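Local coordinates for RagB/SusD domain protein (Flavobacterium johnsoniae, PDB 5J5U) that probably binds chitin as a SusD-like lipoprotein encoded in a polysaccharide utilization locus, at residues E339-L344 against Y361-E366; A185-L190 against G215-N220; E297-V302 against A317-Q322; A54-G59 against G305-E310. One frame throughout, in Å; residues are numbered along the deposited sequence.

Interaction 1 (E339-L344 against Y361-E366)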
loop_
_atom_site.group_PDB
_atom_site.type_symbol
_atom_site.label_atom_id
_atom_site.label_comp_id
_atom_site.label_asym_id
_atom_site.label_seq_id
_atom_site.Cartn_x
_atom_site.Cartn_y
_atom_site.Cartn_z
ATOM N N GLU A 339 -6.440 0.023 -8.819
ATOM C CA GLU A 339 -6.668 1.012 -7.763
ATOM C C GLU A 339 -7.392 2.263 -8.279
ATOM O O GLU A 339 -8.378 2.679 -7.692
ATOM C CB GLU A 339 -5.338 1.410 -7.103
ATOM C CG GLU A 339 -5.375 2.766 -6.432
ATOM C CD GLU A 339 -4.059 3.132 -5.779
ATOM O OE1 GLU A 339 -3.028 2.543 -6.178
ATOM O OE2 GLU A 339 -4.061 4.018 -4.884
ATOM N N SER A 340 -6.903 2.854 -9.367
ATOM C CA SER A 340 -7.485 4.095 -9.887
ATOM C C SER A 340 -8.943 3.884 -10.251
ATOM O O SER A 340 -9.783 4.745 -9.990
ATOM C CB SER A 340 -6.707 4.618 -11.105
ATOM O OG SER A 340 -6.821 3.755 -12.227
ATOM N N GLN A 341 -9.252 2.725 -10.829
ATOM C CA GLN A 341 -10.632 2.455 -11.226
ATOM C C GLN A 341 -11.528 2.219 -10.014
ATOM O O GLN A 341 -12.692 2.619 -10.006
ATOM C CB GLN A 341 -10.700 1.250 -12.174
ATOM C CG GLN A 341 -10.003 1.472 -13.510
ATOM C CD GLN A 341 -10.402 2.796 -14.139
ATOM O OE1 GLN A 341 -11.486 2.918 -14.699
ATOM N NE2 GLN A 341 -9.524 3.793 -14.046
ATOM N N LEU A 342 -10.991 1.586 -8.978
ATOM C CA LEU A 342 -11.792 1.328 -7.778
ATOM C C LEU A 342 -12.038 2.635 -6.987
ATOM O O LEU A 342 -13.131 2.881 -6.468
ATOM C CB LEU A 342 -11.111 0.261 -6.911
ATOM C CG LEU A 342 -11.156 -1.172 -7.464
ATOM C CD1 LEU A 342 -10.351 -2.152 -6.616
ATOM C CD2 LEU A 342 -12.579 -1.661 -7.585
ATOM N N LEU A 343 -11.035 3.504 -6.959
ATOM C CA LEU A 343 -11.186 4.826 -6.356
ATOM C C LEU A 343 -12.205 5.651 -7.135
ATOM O O LEU A 343 -13.055 6.303 -6.542
ATOM C CB LEU A 343 -9.837 5.559 -6.314
ATOM C CG LEU A 343 -8.765 4.966 -5.398
ATOM C CD1 LEU A 343 -7.424 5.621 -5.621
ATOM C CD2 LEU A 343 -9.199 5.062 -3.930
ATOM N N LEU A 344 -12.144 5.591 -8.466
ATOM C CA LEU A 344 -13.143 6.287 -9.275
ATOM C C LEU A 344 -14.548 5.711 -9.043
ATOM O O LEU A 344 -15.523 6.457 -9.067
ATOM C CB LEU A 344 -12.774 6.238 -10.761
ATOM C CG LEU A 344 -11.634 7.230 -11.049
ATOM C CD1 LEU A 344 -11.145 7.167 -12.491
ATOM C CD2 LEU A 344 -11.999 8.667 -10.626
ATOM N N TYR A 361 -16.142 0.044 -11.143
ATOM C CA TYR A 361 -15.928 -1.102 -10.274
ATOM C C TYR A 361 -15.526 -2.339 -11.075
ATOM O O TYR A 361 -14.538 -3.020 -10.739
ATOM C CB TYR A 361 -17.193 -1.371 -9.472
ATOM C CG TYR A 361 -17.106 -2.531 -8.512
ATOM C CD1 TYR A 361 -16.424 -2.413 -7.307
ATOM C CD2 TYR A 361 -17.755 -3.733 -8.786
ATOM C CE1 TYR A 361 -16.364 -3.472 -6.417
ATOM C CE2 TYR A 361 -17.703 -4.792 -7.912
ATOM C CZ TYR A 361 -17.007 -4.664 -6.730
ATOM O OH TYR A 361 -16.970 -5.734 -5.861
ATOM N N LYS A 362 -16.291 -2.626 -12.129
ATOM C CA LYS A 362 -16.037 -3.796 -12.961
ATOM C C LYS A 362 -14.651 -3.722 -13.569
ATOM O O LYS A 362 -13.885 -4.701 -13.529
ATOM C CB LYS A 362 -17.088 -3.903 -14.063
ATOM C CG LYS A 362 -18.473 -4.297 -13.561
ATOM C CD LYS A 362 -19.526 -4.183 -14.656
ATOM C CE LYS A 362 -20.851 -4.753 -14.206
ATOM N NZ LYS A 362 -21.813 -4.794 -15.342
ATOM N N LYS A 363 -14.317 -2.548 -14.101
ATOM C CA LYS A 363 -13.010 -2.354 -14.721
ATOM C C LYS A 363 -11.891 -2.528 -13.687
ATOM O O LYS A 363 -10.823 -3.084 -13.987
ATOM C CB LYS A 363 -12.922 -0.961 -15.362
ATOM C CG LYS A 363 -13.804 -0.773 -16.596
ATOM C CD LYS A 363 -13.826 0.683 -17.067
ATOM C CE LYS A 363 -14.939 0.920 -18.089
ATOM N NZ LYS A 363 -15.060 2.345 -18.528
ATOM N N GLY A 364 -12.156 -2.089 -12.459
ATOM C CA GLY A 364 -11.202 -2.251 -11.373
ATOM C C GLY A 364 -10.943 -3.711 -11.020
ATOM O O GLY A 364 -9.790 -4.128 -10.891
ATOM N N VAL A 365 -12.012 -4.488 -10.849
ATOM C CA VAL A 365 -11.863 -5.897 -10.501
ATOM C C VAL A 365 -11.124 -6.672 -11.592
ATOM O O VAL A 365 -10.238 -7.501 -11.304
ATOM C CB VAL A 365 -13.220 -6.566 -10.231
ATOM C CG1 VAL A 365 -13.011 -8.036 -9.950
ATOM C CG2 VAL A 365 -13.928 -5.896 -9.057
ATOM N N GLU A 366 -11.475 -6.404 -12.846
ATOM C CA GLU A 366 -10.783 -7.086 -13.936
ATOM C C GLU A 366 -9.303 -6.701 -13.960
ATOM O O GLU A 366 -8.411 -7.556 -14.124
ATOM C CB GLU A 366 -11.432 -6.757 -15.287
ATOM C CG GLU A 366 -10.563 -7.124 -16.486
ATOM C CD GLU A 366 -11.337 -7.241 -17.791
ATOM O OE1 GLU A 366 -12.523 -6.839 -17.843
ATOM O OE2 GLU A 366 -10.746 -7.748 -18.769
#

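Interaction 2 (A185-L190 against G215-N220)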
loop_
_atom_site.group_PDB
_atom_site.type_symbol
_atom_site.label_atom_id
_atom_site.label_comp_id
_atom_site.label_asym_id
_atom_site.label_seq_id
_atom_site.Cartn_x
_atom_site.Cartn_y
_atom_site.Cartn_z
ATOM N N ALA A 185 1.120 10.858 -11.730
ATOM C CA ALA A 185 0.875 12.031 -10.912
ATOM C C ALA A 185 -0.609 12.166 -10.593
ATOM O O ALA A 185 -0.993 12.379 -9.438
ATOM C CB ALA A 185 1.384 13.277 -11.619
ATOM N N ASN A 186 -1.451 11.986 -11.604
ATOM C CA ASN A 186 -2.896 12.116 -11.390
ATOM C C ASN A 186 -3.534 10.973 -10.574
ATOM O O ASN A 186 -4.520 11.179 -9.859
ATOM C CB ASN A 186 -3.606 12.236 -12.736
ATOM C CG ASN A 186 -3.328 13.557 -13.419
ATOM O OD1 ASN A 186 -3.270 14.607 -12.769
ATOM N ND2 ASN A 186 -3.120 13.510 -14.729
ATOM N N THR A 187 -2.997 9.766 -10.720
ATOM C CA THR A 187 -3.507 8.620 -9.979
ATOM C C THR A 187 -3.141 8.768 -8.498
ATOM O O THR A 187 -3.993 8.563 -7.621
ATOM C CB THR A 187 -2.970 7.296 -10.560
ATOM O OG1 THR A 187 -3.226 7.269 -11.968
ATOM C CG2 THR A 187 -3.656 6.096 -9.910
ATOM N N MET A 188 -1.893 9.161 -8.225
ATOM C CA MET A 188 -1.493 9.505 -6.858
ATOM C C MET A 188 -2.408 10.589 -6.289
ATOM O O MET A 188 -2.843 10.508 -5.131
ATOM C CB MET A 188 -0.026 9.962 -6.810
ATOM C CG MET A 188 0.985 8.803 -6.830
ATOM S SD MET A 188 0.785 7.733 -5.373
ATOM C CE MET A 188 1.287 8.831 -4.047
ATOM N N ARG A 189 -2.700 11.599 -7.113
ATOM C CA ARG A 189 -3.573 12.700 -6.692
ATOM C C ARG A 189 -4.937 12.183 -6.263
ATOM O O ARG A 189 -5.471 12.593 -5.224
ATOM C CB ARG A 189 -3.723 13.718 -7.815
ATOM C CG ARG A 189 -4.637 14.888 -7.491
ATOM C CD ARG A 189 -4.352 15.998 -8.483
ATOM N NE ARG A 189 -5.102 17.218 -8.225
ATOM C CZ ARG A 189 -4.940 18.334 -8.924
ATOM N NH1 ARG A 189 -4.056 18.367 -9.913
ATOM N NH2 ARG A 189 -5.644 19.417 -8.627
ATOM N N LEU A 190 -5.482 11.256 -7.046
ATOM C CA LEU A 190 -6.770 10.631 -6.710
ATOM C C LEU A 190 -6.720 9.778 -5.420
ATOM O O LEU A 190 -7.688 9.716 -4.650
ATOM C CB LEU A 190 -7.247 9.773 -7.894
ATOM C CG LEU A 190 -8.574 9.038 -7.774
ATOM C CD1 LEU A 190 -9.716 10.007 -7.610
ATOM C CD2 LEU A 190 -8.784 8.152 -8.993
ATOM N N GLY A 215 -6.401 13.040 -16.084
ATOM C CA GLY A 215 -6.155 11.722 -16.646
ATOM C C GLY A 215 -5.332 10.748 -15.816
ATOM O O GLY A 215 -4.115 10.888 -15.717
ATOM N N VAL A 216 -5.985 9.733 -15.247
ATOM C CA VAL A 216 -5.257 8.726 -14.474
ATOM C C VAL A 216 -4.809 7.568 -15.360
ATOM O O VAL A 216 -4.850 7.671 -16.585
ATOM C CB VAL A 216 -6.096 8.189 -13.285
ATOM C CG1 VAL A 216 -6.349 9.299 -12.268
ATOM C CG2 VAL A 216 -7.401 7.555 -13.765
ATOM N N PHE A 217 -4.373 6.474 -14.741
ATOM C CA PHE A 217 -3.960 5.288 -15.485
ATOM C C PHE A 217 -5.062 4.861 -16.446
ATOM O O PHE A 217 -6.262 4.975 -16.114
ATOM C CB PHE A 217 -3.622 4.143 -14.534
ATOM C CG PHE A 217 -2.330 4.325 -13.791
ATOM C CD1 PHE A 217 -1.397 5.256 -14.211
ATOM C CD2 PHE A 217 -2.042 3.548 -12.674
ATOM C CE1 PHE A 217 -0.204 5.410 -13.529
ATOM C CE2 PHE A 217 -0.853 3.701 -11.991
ATOM C CZ PHE A 217 0.068 4.633 -12.420
ATOM N N GLU A 218 -4.674 4.397 -17.636
ATOM C CA GLU A 218 -5.684 3.995 -18.632
ATOM C C GLU A 218 -5.727 2.483 -18.842
ATOM O O GLU A 218 -6.687 1.971 -19.397
ATOM C CB GLU A 218 -5.476 4.705 -19.975
ATOM C CG GLU A 218 -5.826 6.198 -19.925
ATOM C CD GLU A 218 -5.379 6.965 -21.164
ATOM O OE1 GLU A 218 -5.913 6.663 -22.260
ATOM O OE2 GLU A 218 -4.489 7.842 -21.048
ATOM N N SER A 219 -4.683 1.778 -18.410
ATOM C CA SER A 219 -4.713 0.314 -18.355
ATOM C C SER A 219 -3.582 -0.187 -17.473
ATOM O O SER A 219 -2.771 0.604 -16.995
ATOM C CB SER A 219 -4.568 -0.311 -19.741
ATOM O OG SER A 219 -3.257 -0.101 -20.219
ATOM N N ASN A 220 -3.508 -1.505 -17.300
ATOM C CA ASN A 220 -2.442 -2.137 -16.537
ATOM C C ASN A 220 -1.037 -1.844 -17.070
ATOM O O ASN A 220 -0.051 -1.996 -16.344
ATOM C CB ASN A 220 -2.674 -3.645 -16.489
ATOM C CG ASN A 220 -3.640 -4.055 -15.382
ATOM O OD1 ASN A 220 -4.270 -3.209 -14.736
ATOM N ND2 ASN A 220 -3.756 -5.356 -15.156
#

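Interaction 3 (E297-V302 against A317-Q322)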
loop_
_atom_site.group_PDB
_atom_site.type_symbol
_atom_site.label_atom_id
_atom_site.label_comp_id
_atom_site.label_asym_id
_atom_site.label_seq_id
_atom_site.Cartn_x
_atom_site.Cartn_y
_atom_site.Cartn_z
ATOM N N GLU A 297 -11.689 -29.708 1.278
ATOM C CA GLU A 297 -11.352 -28.373 0.792
ATOM C C GLU A 297 -9.854 -28.185 0.701
ATOM O O GLU A 297 -9.114 -28.484 1.643
ATOM C CB GLU A 297 -11.941 -27.299 1.710
ATOM C CG GLU A 297 -11.580 -25.890 1.292
ATOM C CD GLU A 297 -12.028 -25.579 -0.113
ATOM O OE1 GLU A 297 -13.241 -25.662 -0.365
ATOM O OE2 GLU A 297 -11.171 -25.260 -0.972
ATOM N N LEU A 298 -9.428 -27.697 -0.453
ATOM C CA LEU A 298 -8.017 -27.520 -0.776
ATOM C C LEU A 298 -7.508 -26.124 -0.411
ATOM O O LEU A 298 -6.298 -25.916 -0.303
ATOM C CB LEU A 298 -7.813 -27.774 -2.275
ATOM C CG LEU A 298 -7.740 -29.237 -2.746
ATOM C CD1 LEU A 298 -7.584 -29.308 -4.242
ATOM C CD2 LEU A 298 -6.562 -29.951 -2.099
ATOM N N TYR A 299 -8.426 -25.175 -0.221
ATOM C CA TYR A 299 -8.028 -23.781 -0.029
ATOM C C TYR A 299 -8.579 -23.189 1.245
ATOM O O TYR A 299 -9.766 -22.859 1.338
ATOM C CB TYR A 299 -8.443 -22.936 -1.240
ATOM C CG TYR A 299 -7.650 -23.361 -2.449
ATOM C CD1 TYR A 299 -6.369 -22.866 -2.659
ATOM C CD2 TYR A 299 -8.151 -24.314 -3.351
ATOM C CE1 TYR A 299 -5.617 -23.272 -3.732
ATOM C CE2 TYR A 299 -7.389 -24.736 -4.451
ATOM C CZ TYR A 299 -6.127 -24.209 -4.626
ATOM O OH TYR A 299 -5.360 -24.592 -5.694
ATOM N N GLU A 300 -7.688 -23.059 2.224
ATOM C CA GLU A 300 -8.009 -22.433 3.500
ATOM C C GLU A 300 -6.829 -21.596 3.981
ATOM O O GLU A 300 -5.679 -22.015 3.856
ATOM C CB GLU A 300 -8.385 -23.488 4.550
ATOM C CG GLU A 300 -9.713 -24.197 4.279
ATOM C CD GLU A 300 -9.913 -25.473 5.107
ATOM O OE1 GLU A 300 -8.973 -25.927 5.801
ATOM O OE2 GLU A 300 -11.027 -26.026 5.055
ATOM N N GLY A 301 -7.112 -20.410 4.515
ATOM C CA GLY A 301 -6.068 -19.564 5.061
ATOM C C GLY A 301 -5.829 -19.847 6.536
ATOM O O GLY A 301 -6.493 -20.697 7.134
ATOM N N VAL A 302 -4.877 -19.133 7.124
ATOM C CA VAL A 302 -4.585 -19.270 8.547
ATOM C C VAL A 302 -5.325 -18.159 9.281
ATOM O O VAL A 302 -5.214 -16.989 8.911
ATOM C CB VAL A 302 -3.053 -19.182 8.857
ATOM C CG1 VAL A 302 -2.811 -19.208 10.380
ATOM C CG2 VAL A 302 -2.278 -20.313 8.172
ATOM N N ALA A 317 -2.044 -28.314 6.527
ATOM C CA ALA A 317 -3.491 -28.194 6.445
ATOM C C ALA A 317 -3.929 -26.749 6.208
ATOM O O ALA A 317 -5.083 -26.390 6.453
ATOM C CB ALA A 317 -4.143 -28.748 7.711
ATOM N N ALA A 318 -2.995 -25.911 5.772
ATOM C CA ALA A 318 -3.342 -24.558 5.356
ATOM C C ALA A 318 -2.697 -24.220 4.003
ATOM O O ALA A 318 -1.571 -24.626 3.720
ATOM C CB ALA A 318 -2.930 -23.524 6.448
ATOM N N SER A 319 -3.425 -23.483 3.174
ATOM C CA SER A 319 -2.881 -22.979 1.921
ATOM C C SER A 319 -1.644 -22.136 2.162
ATOM O O SER A 319 -1.524 -21.456 3.197
ATOM C CB SER A 319 -3.913 -22.127 1.167
ATOM O OG SER A 319 -4.937 -22.915 0.579
ATOM N N GLY A 320 -0.752 -22.155 1.180
ATOM C CA GLY A 320 0.474 -21.381 1.197
ATOM C C GLY A 320 0.488 -20.266 0.157
ATOM O O GLY A 320 -0.543 -19.853 -0.361
ATOM N N ILE A 321 1.675 -19.755 -0.135
ATOM C CA ILE A 321 1.791 -18.658 -1.072
ATOM C C ILE A 321 2.562 -19.123 -2.286
ATOM O O ILE A 321 3.605 -19.759 -2.145
ATOM C CB ILE A 321 2.478 -17.440 -0.431
ATOM C CG1 ILE A 321 1.609 -16.892 0.708
ATOM C CG2 ILE A 321 2.760 -16.376 -1.487
ATOM C CD1 ILE A 321 2.316 -15.895 1.622
ATOM N N GLN A 322 2.034 -18.820 -3.470
ATOM C CA GLN A 322 2.672 -19.249 -4.708
ATOM C C GLN A 322 4.092 -18.721 -4.747
ATOM O O GLN A 322 4.339 -17.552 -4.432
ATOM C CB GLN A 322 1.882 -18.783 -5.934
ATOM C CG GLN A 322 0.552 -19.523 -6.162
ATOM C CD GLN A 322 0.735 -20.873 -6.865
ATOM O OE1 GLN A 322 1.855 -21.372 -6.996
ATOM N NE2 GLN A 322 -0.370 -21.457 -7.331
HETATM O O HOH W 1 -7.170 -25.393 7.901
#

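Interaction 4 (A54-G59 against G305-E310)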
loop_
_atom_site.group_PDB
_atom_site.type_symbol
_atom_site.label_atom_id
_atom_site.label_comp_id
_atom_site.label_asym_id
_atom_site.label_seq_id
_atom_site.Cartn_x
_atom_site.Cartn_y
_atom_site.Cartn_z
ATOM N N ALA A 54 7.014 -13.865 13.197
ATOM C CA ALA A 54 7.095 -12.403 13.245
ATOM C C ALA A 54 5.733 -11.715 12.971
ATOM O O ALA A 54 5.276 -10.829 13.730
ATOM C CB ALA A 54 8.152 -11.923 12.250
ATOM N N VAL A 55 5.071 -12.141 11.906
ATOM C CA VAL A 55 3.845 -11.459 11.501
ATOM C C VAL A 55 2.735 -11.705 12.538
ATOM O O VAL A 55 2.074 -10.768 12.988
ATOM C CB VAL A 55 3.409 -11.899 10.076
ATOM C CG1 VAL A 55 2.111 -11.276 9.706
ATOM C CG2 VAL A 55 4.482 -11.517 9.027
ATOM N N THR A 56 2.579 -12.955 12.955
ATOM C CA THR A 56 1.509 -13.316 13.871
ATOM C C THR A 56 1.731 -12.746 15.255
ATOM O O THR A 56 0.803 -12.154 15.849
ATOM C CB THR A 56 1.348 -14.842 14.044
ATOM O OG1 THR A 56 1.352 -15.479 12.768
ATOM C CG2 THR A 56 0.041 -15.155 14.793
ATOM N N GLU A 57 2.950 -12.941 15.760
ATOM C CA GLU A 57 3.283 -12.541 17.120
ATOM C C GLU A 57 3.193 -11.041 17.279
ATOM O O GLU A 57 2.625 -10.580 18.273
ATOM C CB GLU A 57 4.672 -13.041 17.525
ATOM C CG GLU A 57 5.160 -12.564 18.905
ATOM C CD GLU A 57 4.416 -13.213 20.095
ATOM O OE1 GLU A 57 3.404 -13.909 19.896
ATOM O OE2 GLU A 57 4.850 -13.023 21.246
ATOM N N TYR A 58 3.677 -10.280 16.293
ATOM C CA TYR A 58 3.698 -8.824 16.467
ATOM C C TYR A 58 2.611 -8.096 15.663
ATOM O O TYR A 58 1.935 -7.217 16.225
ATOM C CB TYR A 58 5.093 -8.274 16.134
ATOM C CG TYR A 58 6.151 -8.958 16.976
ATOM C CD1 TYR A 58 6.268 -8.677 18.335
ATOM C CD2 TYR A 58 6.985 -9.938 16.438
ATOM C CE1 TYR A 58 7.204 -9.311 19.121
ATOM C CE2 TYR A 58 7.937 -10.587 17.231
ATOM C CZ TYR A 58 8.037 -10.263 18.575
ATOM O OH TYR A 58 8.964 -10.888 19.378
ATOM N N GLY A 59 2.415 -8.458 14.389
ATOM C CA GLY A 59 1.418 -7.784 13.569
ATOM C C GLY A 59 -0.033 -8.249 13.767
ATOM O O GLY A 59 -0.966 -7.473 13.839
ATOM N N GLY A 305 -4.044 -14.297 14.339
ATOM C CA GLY A 305 -3.778 -14.560 15.739
ATOM C C GLY A 305 -3.303 -15.982 15.965
ATOM O O GLY A 305 -2.924 -16.348 17.070
ATOM N N VAL A 306 -3.281 -16.778 14.905
ATOM C CA VAL A 306 -2.918 -18.186 15.019
ATOM C C VAL A 306 -1.646 -18.465 14.236
ATOM O O VAL A 306 -1.548 -18.106 13.076
ATOM C CB VAL A 306 -4.078 -19.111 14.517
ATOM C CG1 VAL A 306 -3.649 -20.579 14.489
ATOM C CG2 VAL A 306 -5.324 -18.918 15.380
ATOM N N PHE A 307 -0.659 -19.066 14.892
ATOM C CA PHE A 307 0.587 -19.474 14.234
ATOM C C PHE A 307 0.333 -20.687 13.311
ATOM O O PHE A 307 -0.633 -21.425 13.525
ATOM C CB PHE A 307 1.653 -19.826 15.276
ATOM C CG PHE A 307 2.099 -18.665 16.143
ATOM C CD1 PHE A 307 2.844 -17.613 15.602
ATOM C CD2 PHE A 307 1.818 -18.649 17.510
ATOM C CE1 PHE A 307 3.281 -16.558 16.396
ATOM C CE2 PHE A 307 2.250 -17.599 18.320
ATOM C CZ PHE A 307 2.981 -16.553 17.757
ATOM N N ARG A 308 1.177 -20.887 12.297
ATOM C CA ARG A 308 0.989 -21.990 11.340
ATOM C C ARG A 308 1.112 -23.375 12.000
ATOM O O ARG A 308 0.446 -24.318 11.582
ATOM C CB ARG A 308 1.979 -21.876 10.161
ATOM C CG ARG A 308 3.462 -22.094 10.516
ATOM C CD ARG A 308 4.430 -21.570 9.427
ATOM N NE ARG A 308 4.190 -22.151 8.103
ATOM C CZ ARG A 308 4.772 -23.263 7.649
ATOM N NH1 ARG A 308 5.649 -23.910 8.403
ATOM N NH2 ARG A 308 4.482 -23.730 6.438
ATOM N N TRP A 309 1.935 -23.501 13.036
ATOM C CA TRP A 309 2.090 -24.791 13.702
ATOM C C TRP A 309 0.931 -25.087 14.668
ATOM O O TRP A 309 0.851 -26.183 15.227
ATOM C CB TRP A 309 3.418 -24.849 14.455
ATOM C CG TRP A 309 3.626 -23.688 15.424
ATOM C CD1 TRP A 309 3.179 -23.600 16.723
ATOM C CD2 TRP A 309 4.355 -22.470 15.171
ATOM N NE1 TRP A 309 3.584 -22.393 17.288
ATOM C CE2 TRP A 309 4.311 -21.693 16.359
ATOM C CE3 TRP A 309 5.032 -21.962 14.061
ATOM C CZ2 TRP A 309 4.916 -20.433 16.456
ATOM C CZ3 TRP A 309 5.638 -20.707 14.168
ATOM C CH2 TRP A 309 5.569 -19.962 15.358
ATOM N N GLU A 310 0.020 -24.127 14.825
ATOM C CA GLU A 310 -1.148 -24.308 15.686
ATOM C C GLU A 310 -2.372 -24.647 14.852
ATOM O O GLU A 310 -3.427 -24.920 15.399
ATOM C CB GLU A 310 -1.437 -23.045 16.512
ATOM C CG GLU A 310 -0.342 -22.624 17.478
ATOM C CD GLU A 310 -0.657 -21.309 18.181
ATOM O OE1 GLU A 310 -1.291 -20.425 17.562
ATOM O OE2 GLU A 310 -0.293 -21.168 19.363
#

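Interaction 1 (E339-L344 against Y361-E366)
Q341 and L342 on helix 337-349 close over G364 on helix 357-371, and most of the contact is apolar packing. The two short helical segments run antiparallel, their axes 155° apart in direction and only 7.5 Å apart at closest approach. Glycine makes that closeness possible, because CD2 of L342 sits where a CB on G364 would point. The CA atoms of Q341 and G364 lie 4.7 Å apart, and CB of Q341 rests 3.6 Å from CA of G364. L342 comes in from the next position along the helix, with its CG 4.1 Å from the same CA of G364. Further out, CD2 of L342 touches CD1 of Y361 at 3.9 Å, a slanted approach to the ring, while CG2 of V365 covers one ring face near the rim. Helix 399-410 closes over this patch, with Q406 touching both L342 and Y361.

The polar end of Q341 lies on the other flank. The side chain is bent at chi2 (-48°), which turns its CD back toward its own helix. From there NE2 donates a fairly straight hydrogen bond to OG of S340, 3.3 Å long and close to the amide plane. S340 OG in turn gives its proton to the carbonyl of Y337. On the exposed side, OE1 of Q341 stays 4.0 Å from CD of K363, touching only the lysine's aliphatic part.

Between these segments of the largely helical, TPR-related SusD fold the contact is therefore van der Waals, the Q341 amide N-H being spent on S340; just outside, the S338 hydroxyl bonds the carbonyl of G364, adding a polar link.

Interaction 2 (A185-L190 against G215-N220)
T187, in mid-helix, and V216, in the loop that leaves helix 201-214 at G215 with positive phi (109°), bring their CA atoms to 4.8 Å. The setting is a helix hairpin: helix 178-195 is followed by helix 201-214, and the chain then folds back across the first helix on its way to strand 224-226.

Two side chains of the helix bind the loop backbone. N186 reaches O of G215 through ND2 at 3.0 Å; the donor stands above the carbonyl plane, while the acceptor lies near the plane of the asparagine amide. One residue on, T187 OG1 accepts the N-H of F217 at 3.1 Å, with a bent N-H...O angle of 144°. The same hydroxyl donates to the carbonyl of K183 one turn earlier, so it links the helix backbone to the loop.

V216 packs between these two bonds. Its CG1 sits 3.6 Å from O of N186 and 4.2 Å from CD2 of L190, and its CB lies 3.3 Å from OG1 of T187. S340 and L344 of helix 337-349 come against the same buried residues.

F217 turns a ring face to the threonine. OG1 of T187 lies above the rim, 3.5 Å from CD1 of F217, whereas CB of T187 stands almost exactly over the ring, 4.2 Å from the centroid and 2° off its normal.

Interaction 3 (E297-V302 against A317-Q322)
S319 presses into E300 and forms the tight part of the contact, gripping both backbone groups of that one residue. The N-H of S319 binds O of E300 at 2.8 Å, arriving at 165° to the C=O bond. In return, OG of S319 accepts the N-H of E300 at 3.2 Å, a more bent bond at 136°. A chi1 of -74° sets OG beside the backbone N of S319, where it can take that N-H; it also packs 3.3 Å from CA of Y299 and 3.5 Å from CD1 of the Y299 ring. Beyond G301 the packing turns apolar: CG2 of V302 meets CB of A318 at 3.7 Å, both residues being buried.

The looser side belongs to the E300 side chain. Extended beyond CG, it runs out to a carboxylate that reaches the other segment through a water. That water donates to OE1 of E300 at 2.8 Å and to O of A317 at 2.7 Å. It thus links two acceptors, OE1 of E300 and O of A317, that lie 4.0 Å apart and could not bond each other directly. OE1 also has a salt bridge with K283, so the water is its second partner.

The two bonds at S319 are not strand pairing, since one of them ends on a side chain. The loop 297-302 is also tied to its surroundings: V302 makes backbone bonds with F260 and S262, and the carbonyl of Y299 receives R269 of helix 262-270. S319 hands its own carbonyl to H259 of strand 259-260, just before strand 320-321 pairs antiparallel with strand 280-281, and the Y299 ring lies against helix 276-279.

Interaction 4 (A54-G59 against G305-E310)
T56, on a short helix with a wide pi-type turn at 55-59, faces G305, which lies in the long loop before strand 320-321 and has a positive phi of 92°; their CA atoms are 5.7 Å apart. CG2 of T56 rests 3.6 Å from C of G305.

F307 carries most of the rest. Its ring reaches the helix with CE1 3.5 Å from CB of T56, and CG2 of T56 lies over one face, 4.1 Å from the centroid, in a CH-pi contact. W309 covers the opposite face, its CZ2 standing over the rim. E57 comes at the edge: OE1 lies 3.4 Å from CZ of F307, near the ring plane, where the ring hydrogens are slightly positive. That carboxylate also makes salt bridges with K61 and K63, while T56 OG1 is bonded to the backbone of G51 and S52. Within the loop, E310 OE1 accepts the N-H of F307 at 3.1 Å, and the N-H of E310 binds O of F307, closing a compact turn.

With the ring of W53 also meeting F307, this makes a small aromatic cluster in which F307, held between T56 and W309, joins helix 53-60 to the loop.

How the interactions relate
The four contacts form two pairs in distant parts of one SusD-like chain. Interactions 1 and 2 have centres 11 Å apart and touch directly, S340 against T187 and L344 against L190; together they form one buried patch of helices 178-195, 337-349 and 357-371 with the loop after helix 201-214. Interactions 3 and 4, with centres 15 Å apart, share the long loop between strands 280-281 and 320-321, and their segments alternate along the sequence. Interaction 4 spans the most sequence, and interaction 2 falls wholly within its span; interaction 1 opens after the other three have closed. Centres of interactions 2 and 4 are 36 Å apart, so the pairs sit in different parts of the fold, one helical and one rich in loops.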